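Local coordinates for TLR1789 protein (Thermosynechococcus elongatus, PDB 2X8X) that probably takes part in inserting beta-barrel proteins into the cyanobacterial outer membrane as an Omp85 protein, this piece being its periplasmic N-terminal region of three POTRA domains, at residues A[20-25]-A[48-53]; A[97-102]-A[117-122]; A[182-187]-A[224-229]. All coordinates share one frame; numbering follows the deposited sequence.

Interaction 1 of 3, residues A[20-25]-A[48-53]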
loop_
_atom_site.group_PDB
_atom_site.type_symbol
_atom_site.label_atom_id
_atom_site.label_comp_id
_atom_site.label_asym_id
_atom_site.label_seq_id
_atom_site.Cartn_x
_atom_site.Cartn_y
_atom_site.Cartn_z
ATOM N N GLU A 20 -15.955 -20.959 -9.772
ATOM C CA GLU A 20 -16.129 -21.477 -11.113
ATOM C C GLU A 20 -17.387 -20.906 -11.761
ATOM O O GLU A 20 -17.409 -20.641 -12.958
ATOM C CB GLU A 20 -16.176 -23.021 -11.086
ATOM C CG GLU A 20 -16.227 -23.610 -12.485
ATOM C CD GLU A 20 -16.393 -25.098 -12.483
ATOM O OE1 GLU A 20 -16.085 -25.743 -11.443
ATOM O OE2 GLU A 20 -16.828 -25.618 -13.533
ATOM N N GLN A 21 -18.428 -20.679 -10.974
ATOM C CA GLN A 21 -19.609 -19.969 -11.499
ATOM C C GLN A 21 -19.223 -18.526 -11.915
ATOM O O GLN A 21 -19.633 -18.032 -12.966
ATOM C CB GLN A 21 -20.754 -19.982 -10.493
ATOM C CG GLN A 21 -21.525 -21.366 -10.413
ATOM C CD GLN A 21 -21.215 -22.140 -9.110
ATOM O OE1 GLN A 21 -20.346 -21.731 -8.326
ATOM N NE2 GLN A 21 -21.942 -23.239 -8.866
ATOM N N LEU A 22 -18.368 -17.886 -11.114
ATOM C CA LEU A 22 -17.865 -16.540 -11.448
ATOM C C LEU A 22 -17.174 -16.437 -12.802
ATOM O O LEU A 22 -17.438 -15.480 -13.518
ATOM C CB LEU A 22 -16.935 -16.017 -10.349
ATOM C CG LEU A 22 -16.346 -14.635 -10.612
ATOM C CD1 LEU A 22 -17.411 -13.494 -10.379
ATOM C CD2 LEU A 22 -15.093 -14.494 -9.749
ATOM N N VAL A 23 -16.284 -17.392 -13.109
ATOM C CA VAL A 23 -15.614 -17.494 -14.390
ATOM C C VAL A 23 -16.641 -17.585 -15.520
ATOM O O VAL A 23 -16.541 -16.852 -16.523
ATOM C CB VAL A 23 -14.636 -18.721 -14.435
ATOM C CG1 VAL A 23 -13.974 -18.892 -15.833
ATOM C CG2 VAL A 23 -13.549 -18.573 -13.370
ATOM N N TYR A 24 -17.632 -18.463 -15.370
ATOM C CA TYR A 24 -18.663 -18.555 -16.413
ATOM C C TYR A 24 -19.437 -17.269 -16.580
ATOM O O TYR A 24 -19.813 -16.935 -17.676
ATOM C CB TYR A 24 -19.653 -19.667 -16.127
ATOM C CG TYR A 24 -19.138 -21.011 -16.541
ATOM C CD1 TYR A 24 -18.859 -21.287 -17.891
ATOM C CD2 TYR A 24 -18.931 -22.017 -15.599
ATOM C CE1 TYR A 24 -18.363 -22.536 -18.271
ATOM C CE2 TYR A 24 -18.464 -23.276 -15.975
ATOM C CZ TYR A 24 -18.174 -23.512 -17.303
ATOM O OH TYR A 24 -17.680 -24.736 -17.670
ATOM N N GLN A 25 -19.703 -16.574 -15.483
ATOM C CA GLN A 25 -20.461 -15.328 -15.439
ATOM C C GLN A 25 -19.707 -14.238 -16.218
ATOM O O GLN A 25 -20.315 -13.456 -16.875
ATOM C CB GLN A 25 -20.582 -14.976 -13.954
ATOM C CG GLN A 25 -21.462 -13.824 -13.448
ATOM C CD GLN A 25 -21.836 -13.999 -11.919
ATOM O OE1 GLN A 25 -21.013 -14.456 -11.106
ATOM N NE2 GLN A 25 -23.079 -13.626 -11.545
ATOM N N PHE A 48 -9.171 -12.322 -15.288
ATOM C CA PHE A 48 -8.103 -11.780 -14.453
ATOM C C PHE A 48 -8.577 -10.545 -13.664
ATOM O O PHE A 48 -8.201 -10.403 -12.482
ATOM C CB PHE A 48 -6.862 -11.495 -15.292
ATOM C CG PHE A 48 -5.624 -11.374 -14.480
ATOM C CD1 PHE A 48 -4.881 -12.509 -14.148
ATOM C CD2 PHE A 48 -5.185 -10.135 -14.070
ATOM C CE1 PHE A 48 -3.704 -12.378 -13.368
ATOM C CE2 PHE A 48 -4.057 -9.977 -13.227
ATOM C CZ PHE A 48 -3.285 -11.138 -12.923
ATOM N N ALA A 49 -9.395 -9.663 -14.292
ATOM C CA ALA A 49 -9.865 -8.454 -13.629
ATOM C C ALA A 49 -10.720 -8.742 -12.400
ATOM O O ALA A 49 -10.983 -7.811 -11.639
ATOM C CB ALA A 49 -10.671 -7.566 -14.544
ATOM N N THR A 50 -11.130 -9.979 -12.177
ATOM C CA THR A 50 -11.977 -10.255 -10.984
ATOM C C THR A 50 -11.105 -10.166 -9.713
ATOM O O THR A 50 -11.627 -9.941 -8.644
ATOM C CB THR A 50 -12.606 -11.628 -11.006
ATOM O OG1 THR A 50 -11.553 -12.617 -11.041
ATOM C CG2 THR A 50 -13.671 -11.773 -12.209
ATOM N N GLY A 51 -9.787 -10.377 -9.865
ATOM C CA GLY A 51 -8.864 -10.232 -8.737
ATOM C C GLY A 51 -8.576 -11.512 -7.977
ATOM O O GLY A 51 -7.747 -11.480 -7.077
ATOM N N PHE A 52 -9.217 -12.618 -8.359
ATOM C CA PHE A 52 -8.996 -13.908 -7.665
ATOM C C PHE A 52 -7.887 -14.793 -8.234
ATOM O O PHE A 52 -7.602 -15.867 -7.674
ATOM C CB PHE A 52 -10.287 -14.771 -7.678
ATOM C CG PHE A 52 -11.430 -14.209 -6.892
ATOM C CD1 PHE A 52 -11.449 -14.303 -5.496
ATOM C CD2 PHE A 52 -12.509 -13.590 -7.552
ATOM C CE1 PHE A 52 -12.499 -13.776 -4.754
ATOM C CE2 PHE A 52 -13.598 -13.054 -6.829
ATOM C CZ PHE A 52 -13.604 -13.170 -5.423
ATOM N N PHE A 53 -7.270 -14.415 -9.354
ATOM C CA PHE A 53 -6.439 -15.398 -10.082
ATOM C C PHE A 53 -5.033 -14.937 -10.310
ATOM O O PHE A 53 -4.820 -13.811 -10.758
ATOM C CB PHE A 53 -7.108 -15.788 -11.430
ATOM C CG PHE A 53 -8.514 -16.282 -11.255
ATOM C CD1 PHE A 53 -8.763 -17.587 -10.847
ATOM C CD2 PHE A 53 -9.588 -15.441 -11.472
ATOM C CE1 PHE A 53 -10.074 -18.041 -10.642
ATOM C CE2 PHE A 53 -10.889 -15.891 -11.278
ATOM C CZ PHE A 53 -11.149 -17.178 -10.893
#

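Interaction 2 of 3, residues A[97-102]-A[117-122]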
loop_
_atom_site.group_PDB
_atom_site.type_symbol
_atom_site.label_atom_id
_atom_site.label_comp_id
_atom_site.label_asym_id
_atom_site.label_seq_id
_atom_site.Cartn_x
_atom_site.Cartn_y
_atom_site.Cartn_z
ATOM N N GLU A 97 -7.228 -7.351 12.715
ATOM C CA GLU A 97 -8.606 -6.843 12.674
ATOM C C GLU A 97 -9.031 -6.291 11.279
ATOM O O GLU A 97 -10.115 -6.597 10.775
ATOM C CB GLU A 97 -8.733 -5.829 13.796
ATOM C CG GLU A 97 -9.881 -4.856 13.746
ATOM C CD GLU A 97 -9.700 -3.749 14.815
ATOM O OE1 GLU A 97 -8.776 -3.883 15.692
ATOM O OE2 GLU A 97 -10.481 -2.760 14.777
ATOM N N ILE A 98 -8.209 -5.462 10.642
ATOM C CA ILE A 98 -8.520 -4.995 9.256
ATOM C C ILE A 98 -8.808 -6.129 8.254
ATOM O O ILE A 98 -9.801 -6.096 7.513
ATOM C CB ILE A 98 -7.381 -4.031 8.718
ATOM C CG1 ILE A 98 -7.422 -2.736 9.501
ATOM C CG2 ILE A 98 -7.450 -3.808 7.152
ATOM C CD1 ILE A 98 -6.084 -1.958 9.383
ATOM N N PHE A 99 -8.010 -7.181 8.321
ATOM C CA PHE A 99 -8.073 -8.228 7.357
ATOM C C PHE A 99 -8.928 -9.431 7.804
ATOM O O PHE A 99 -9.232 -10.243 6.949
ATOM C CB PHE A 99 -6.651 -8.660 6.847
ATOM C CG PHE A 99 -5.942 -7.597 6.045
ATOM C CD1 PHE A 99 -5.050 -6.727 6.670
ATOM C CD2 PHE A 99 -6.155 -7.431 4.678
ATOM C CE1 PHE A 99 -4.393 -5.717 5.948
ATOM C CE2 PHE A 99 -5.482 -6.457 3.979
ATOM C CZ PHE A 99 -4.593 -5.587 4.611
ATOM N N ALA A 100 -9.354 -9.523 9.079
ATOM C CA ALA A 100 -10.261 -10.638 9.548
ATOM C C ALA A 100 -11.383 -11.049 8.575
ATOM O O ALA A 100 -11.597 -12.270 8.407
ATOM C CB ALA A 100 -10.851 -10.372 11.012
ATOM N N PRO A 101 -12.095 -10.067 7.917
ATOM C CA PRO A 101 -13.216 -10.537 7.075
ATOM C C PRO A 101 -12.798 -11.384 5.849
ATOM O O PRO A 101 -13.629 -12.117 5.261
ATOM C CB PRO A 101 -13.892 -9.244 6.618
ATOM C CG PRO A 101 -13.639 -8.214 7.839
ATOM C CD PRO A 101 -12.149 -8.592 8.156
ATOM N N GLN A 102 -11.528 -11.275 5.479
ATOM C CA GLN A 102 -10.985 -11.941 4.287
ATOM C C GLN A 102 -10.367 -13.324 4.555
ATOM O O GLN A 102 -10.066 -14.087 3.592
ATOM C CB GLN A 102 -9.908 -11.044 3.633
ATOM C CG GLN A 102 -10.489 -9.745 3.113
ATOM C CD GLN A 102 -9.425 -8.809 2.527
ATOM O OE1 GLN A 102 -9.362 -7.626 2.910
ATOM N NE2 GLN A 102 -8.598 -9.311 1.639
ATOM N N GLU A 117 -5.665 0.120 1.795
ATOM C CA GLU A 117 -6.205 1.486 1.944
ATOM C C GLU A 117 -6.699 1.794 3.370
ATOM O O GLU A 117 -6.575 2.925 3.833
ATOM C CB GLU A 117 -7.316 1.827 0.951
ATOM C CG GLU A 117 -6.840 1.943 -0.497
ATOM C CD GLU A 117 -5.391 2.592 -0.651
ATOM O OE1 GLU A 117 -5.099 3.711 -0.097
ATOM O OE2 GLU A 117 -4.530 1.980 -1.364
ATOM N N LYS A 118 -7.238 0.797 4.061
ATOM C CA LYS A 118 -7.581 0.971 5.484
ATOM C C LYS A 118 -6.360 1.237 6.331
ATOM O O LYS A 118 -6.403 1.994 7.323
ATOM C CB LYS A 118 -8.302 -0.286 5.991
ATOM C CG LYS A 118 -9.833 -0.174 5.626
ATOM C CD LYS A 118 -10.567 -1.418 6.149
ATOM C CE LYS A 118 -10.216 -2.637 5.209
ATOM N NZ LYS A 118 -11.159 -3.165 4.122
ATOM N N ILE A 119 -5.256 0.588 6.001
ATOM C CA ILE A 119 -4.026 0.864 6.801
ATOM C C ILE A 119 -3.564 2.340 6.577
ATOM O O ILE A 119 -3.218 3.059 7.524
ATOM C CB ILE A 119 -2.924 -0.134 6.432
ATOM C CG1 ILE A 119 -3.209 -1.518 6.997
ATOM C CG2 ILE A 119 -1.554 0.406 6.894
ATOM C CD1 ILE A 119 -2.218 -2.592 6.323
ATOM N N ASN A 120 -3.537 2.775 5.333
ATOM C CA ASN A 120 -3.044 4.146 4.987
ATOM C C ASN A 120 -3.980 5.163 5.576
ATOM O O ASN A 120 -3.545 6.236 5.990
ATOM C CB ASN A 120 -2.964 4.332 3.472
ATOM C CG ASN A 120 -1.902 3.423 2.824
ATOM O OD1 ASN A 120 -0.982 2.946 3.513
ATOM N ND2 ASN A 120 -2.009 3.195 1.504
ATOM N N THR A 121 -5.279 4.817 5.666
ATOM C CA THR A 121 -6.239 5.692 6.332
ATOM C C THR A 121 -6.002 5.712 7.838
ATOM O O THR A 121 -6.082 6.764 8.450
ATOM C CB THR A 121 -7.725 5.294 6.027
ATOM O OG1 THR A 121 -7.924 5.360 4.619
ATOM C CG2 THR A 121 -8.688 6.228 6.699
ATOM N N PHE A 122 -5.701 4.579 8.453
ATOM C CA PHE A 122 -5.314 4.604 9.856
ATOM C C PHE A 122 -4.137 5.584 10.100
ATOM O O PHE A 122 -4.235 6.459 10.972
ATOM C CB PHE A 122 -5.003 3.225 10.395
ATOM C CG PHE A 122 -4.248 3.243 11.714
ATOM C CD1 PHE A 122 -4.956 3.302 12.935
ATOM C CD2 PHE A 122 -2.841 3.222 11.731
ATOM C CE1 PHE A 122 -4.265 3.321 14.183
ATOM C CE2 PHE A 122 -2.117 3.257 12.950
ATOM C CZ PHE A 122 -2.828 3.305 14.191
#

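Interaction 3 of 3, residues A[182-187]-A[224-229]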
loop_
_atom_site.group_PDB
_atom_site.type_symbol
_atom_site.label_atom_id
_atom_site.label_comp_id
_atom_site.label_asym_id
_atom_site.label_seq_id
_atom_site.Cartn_x
_atom_site.Cartn_y
_atom_site.Cartn_z
ATOM N N MET A 182 9.993 19.985 22.752
ATOM C CA MET A 182 9.565 19.148 21.645
ATOM C C MET A 182 9.312 17.703 22.053
ATOM O O MET A 182 10.195 17.038 22.605
ATOM C CB MET A 182 10.612 19.192 20.523
ATOM C CG MET A 182 10.695 20.588 19.899
ATOM S SD MET A 182 11.786 20.485 18.483
ATOM C CE MET A 182 10.883 19.357 17.354
ATOM N N ASP A 183 8.117 17.227 21.749
ATOM C CA ASP A 183 7.817 15.769 21.770
ATOM C C ASP A 183 8.319 15.003 20.541
ATOM O O ASP A 183 8.522 13.776 20.608
ATOM C CB ASP A 183 6.312 15.518 21.848
ATOM C CG ASP A 183 5.701 15.924 23.172
ATOM O OD1 ASP A 183 6.405 15.900 24.231
ATOM O OD2 ASP A 183 4.480 16.229 23.140
ATOM N N THR A 184 8.416 15.678 19.401
ATOM C CA THR A 184 9.063 15.072 18.226
ATOM C C THR A 184 10.567 14.923 18.509
ATOM O O THR A 184 11.260 15.932 18.629
ATOM C CB THR A 184 8.853 15.962 16.993
ATOM O OG1 THR A 184 7.450 16.197 16.829
ATOM C CG2 THR A 184 9.380 15.289 15.703
ATOM N N GLN A 185 11.055 13.676 18.677
ATOM C CA GLN A 185 12.460 13.376 19.089
ATOM C C GLN A 185 12.932 12.184 18.235
ATOM O O GLN A 185 12.112 11.501 17.680
ATOM C CB GLN A 185 12.569 13.038 20.599
ATOM C CG GLN A 185 12.135 14.199 21.504
ATOM C CD GLN A 185 13.166 15.336 21.606
ATOM O OE1 GLN A 185 14.308 15.170 21.208
ATOM N NE2 GLN A 185 12.762 16.482 22.179
ATOM N N PRO A 186 14.247 11.970 18.082
ATOM C CA PRO A 186 14.638 10.735 17.373
ATOM C C PRO A 186 13.962 9.464 17.914
ATOM O O PRO A 186 13.736 9.354 19.133
ATOM C CB PRO A 186 16.154 10.678 17.523
ATOM C CG PRO A 186 16.549 12.109 17.594
ATOM C CD PRO A 186 15.392 12.877 18.309
ATOM N N GLY A 187 13.569 8.568 16.984
ATOM C CA GLY A 187 12.807 7.368 17.302
ATOM C C GLY A 187 11.288 7.449 17.336
ATOM O O GLY A 187 10.646 6.409 17.399
ATOM N N VAL A 224 13.057 9.636 8.349
ATOM C CA VAL A 224 13.319 11.076 8.067
ATOM C C VAL A 224 14.249 11.764 9.020
ATOM O O VAL A 224 14.325 11.423 10.219
ATOM C CB VAL A 224 12.010 11.963 7.990
ATOM C CG1 VAL A 224 11.336 11.745 6.666
ATOM C CG2 VAL A 224 11.144 11.619 9.109
ATOM N N ASN A 225 14.938 12.741 8.448
ATOM C CA ASN A 225 15.696 13.744 9.163
ATOM C C ASN A 225 14.789 15.005 9.267
ATOM O O ASN A 225 14.432 15.642 8.248
ATOM C CB ASN A 225 17.074 13.967 8.455
ATOM C CG ASN A 225 17.991 15.063 9.161
ATOM O OD1 ASN A 225 17.719 15.507 10.308
ATOM N ND2 ASN A 225 19.080 15.501 8.446
ATOM N N LEU A 226 14.340 15.324 10.483
ATOM C CA LEU A 226 13.478 16.509 10.654
ATOM C C LEU A 226 14.357 17.789 10.798
ATOM O O LEU A 226 15.173 17.897 11.756
ATOM C CB LEU A 226 12.512 16.399 11.845
ATOM C CG LEU A 226 11.713 17.702 11.991
ATOM C CD1 LEU A 226 10.475 17.508 11.211
ATOM C CD2 LEU A 226 11.339 18.090 13.392
ATOM N N ILE A 227 14.162 18.749 9.898
ATOM C CA ILE A 227 15.024 19.949 9.897
ATOM C C ILE A 227 14.154 21.060 10.427
ATOM O O ILE A 227 13.021 21.229 9.943
ATOM C CB ILE A 227 15.459 20.392 8.474
ATOM C CG1 ILE A 227 15.982 19.232 7.589
ATOM C CG2 ILE A 227 16.431 21.560 8.538
ATOM C CD1 ILE A 227 17.106 18.463 8.129
ATOM N N LEU A 228 14.655 21.789 11.425
ATOM C CA LEU A 228 14.029 23.041 11.864
ATOM C C LEU A 228 14.910 24.191 11.357
ATOM O O LEU A 228 16.070 24.291 11.734
ATOM C CB LEU A 228 13.932 23.087 13.379
ATOM C CG LEU A 228 13.049 22.117 14.168
ATOM C CD1 LEU A 228 12.889 22.642 15.601
ATOM C CD2 LEU A 228 11.691 21.926 13.445
ATOM N N ASN A 229 14.364 25.065 10.495
ATOM C CA ASN A 229 15.079 26.183 9.957
ATOM C C ASN A 229 14.613 27.348 10.808
ATOM O O ASN A 229 13.404 27.718 10.776
ATOM C CB ASN A 229 14.676 26.398 8.501
ATOM C CG ASN A 229 15.273 25.326 7.571
ATOM O OD1 ASN A 229 16.455 25.189 7.527
ATOM N ND2 ASN A 229 14.437 24.521 6.926
#

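Interaction 1 of 3, residues A[20-25]-A[48-53]
Leu22 of helix 17-26 meets Phe52 through a single methyl group: its CD2 lies 3.5 Å from CD2 of the Phe52 ring and almost as near to CE2, the two side chains crossing at about a right angle. The same methyl reaches the loop's threonine, with Leu22 CD2 3.9 Å from Thr50 CG2. One residue on, Val23 CG2 approaches Phe53 at CZ, 3.7 Å away. In Leu22, CG stands anti to the backbone N (chi1 179°), which carries the branched end out toward the loop.

The loop is shaped by a type I turn from Phe48 to Gly51, closed by Gly51 N bonding to Phe48 O, and Gly51 takes a positive phi where helix 37-48 has ended. Thr50 OG1 hydrogen-bonds to Ile47 O. Leu19 of helix 17-26 touches the side chains of both Phe52 and Phe53, and CB of Phe52 covers one face of the Phe53 ring.

With no hydrogen bond across, helix 17-26 meets the turn by apolar contact alone, whereas Ala49 O, Thr50 O and the Gly51 backbone bond to Arg110, Asn108 and Leu109 of the second POTRA domain. The turn is thus apolar toward the helix and polar toward the next domain.

Interaction 2 of 3, residues A[97-102]-A[117-122]
Ile98 is the first residue of segment 97-102 to touch helix 109-125, and its two branches part company there. Ile98 CG2, anti to the backbone N, lies against the aliphatic part of the lysine, 3.6 Å from Lys118 CE and 3.8 Å from Lys118 CB. Bends in the lysine chain at chi3 (-75°) and chi4 bring CE back against the isoleucine, the two side chains sliding past each other in opposite directions. The longer branch of Ile98 leads to the next residue of the helix: Ile98 CD1 ends 3.8 Å from Ile119 CG1, the two side chains crossing at about a right angle. A single branched residue therefore packs against an exposed lysine and a buried isoleucine at once.

Phe99 follows. Ile119 CD1 comes up to its ring at the edge, near the ring plane, with 3.8 Å between that methyl and Phe99 CE1. One face of the same ring is covered from within its own segment by Ile98 CG2, 3.7 Å above the plane and offset toward the rim. Past Phe99 the chain tightens into a 3-10 turn, in which Gln102 N bonds to Phe99 O.

No hydrogen bond links the two segments; on the second helix, Glu117 O accepts from both Thr121 N and Thr121 OG1, which reach it from opposite faces of its carbonyl plane.

The contact joins the two helices of the central POTRA domain, 92-99 and 109-125. Phe99 and Ile119 face the sheet, where Leu147 of strand 144-150 touches both, while Lys118 lies on the exposed side. Val133 of strand 132-139 adds to the packing on Ile119, and Leu112 of helix 109-125 also meets Phe99.

Interaction 3 of 3, residues A[182-187]-A[224-229]
Met182 and Leu228 reach toward each other tip to tip, and following the methionine outward shows how an unbranched side chain can serve two residues of a strand. From CB, which points toward strand 224-232, CG leaves anti to the carbonyl carbon, and the chain runs on extended through chi2 (-173°) to the sulfur. There Met182 SD lies 3.8 Å from Leu228 CD1. The last bond then bends, chi3 being 64°, and swings Met182 CE over to the next inward-facing residue of the strand, 4.2 Å from Leu226 CD2. The same methyl, Leu226 CD2, takes a second partner, Thr184 CG2, at 4.1 Å; here the side chains cross at about a right angle.

Thr184 is divided in its duties. Its methyl faces the leucine, while OG1 bonds to Asp198 OD2 on helix 192-205, and Asp198 OD1 receives the backbone N of Asp183. Within the loop, Gln185 NE2 donates to Met182 O at 2.7 Å with an N-H...O angle of 162°, the donor standing tilted from the carbonyl plane.

Val213 of strand 208-217 also touches Leu226 and Leu228, continuing the packing onto the neighbouring strand. Between loop and strand no hydrogen bond forms: sulfur and methyl groups make the buried contact by dispersion, and the loop's polar bonds run within it, to Asp198, and between Gly187 and Val154.

From the N terminus, the three contacts come strictly in series, each closing its loop before the next opens, so none nests in or crosses another. Interaction 1 ties helix 17-26 to the turn that leads from helix 37-48 into strand 53-63; that turn also hydrogen-bonds to Asn108, Leu109 and Arg110, where the second domain's long helix begins. Interaction 2 spans the shortest interval, bringing together successive helices of the middle domain. Interaction 3 has the longest loop, and sets the segment before helix 192-205 against strand 224-232. Centres of 1 and 2 are about 23 Å apart, of 2 and 3 about 29 Å, of 1 and 3 about 49 Å: almost in line.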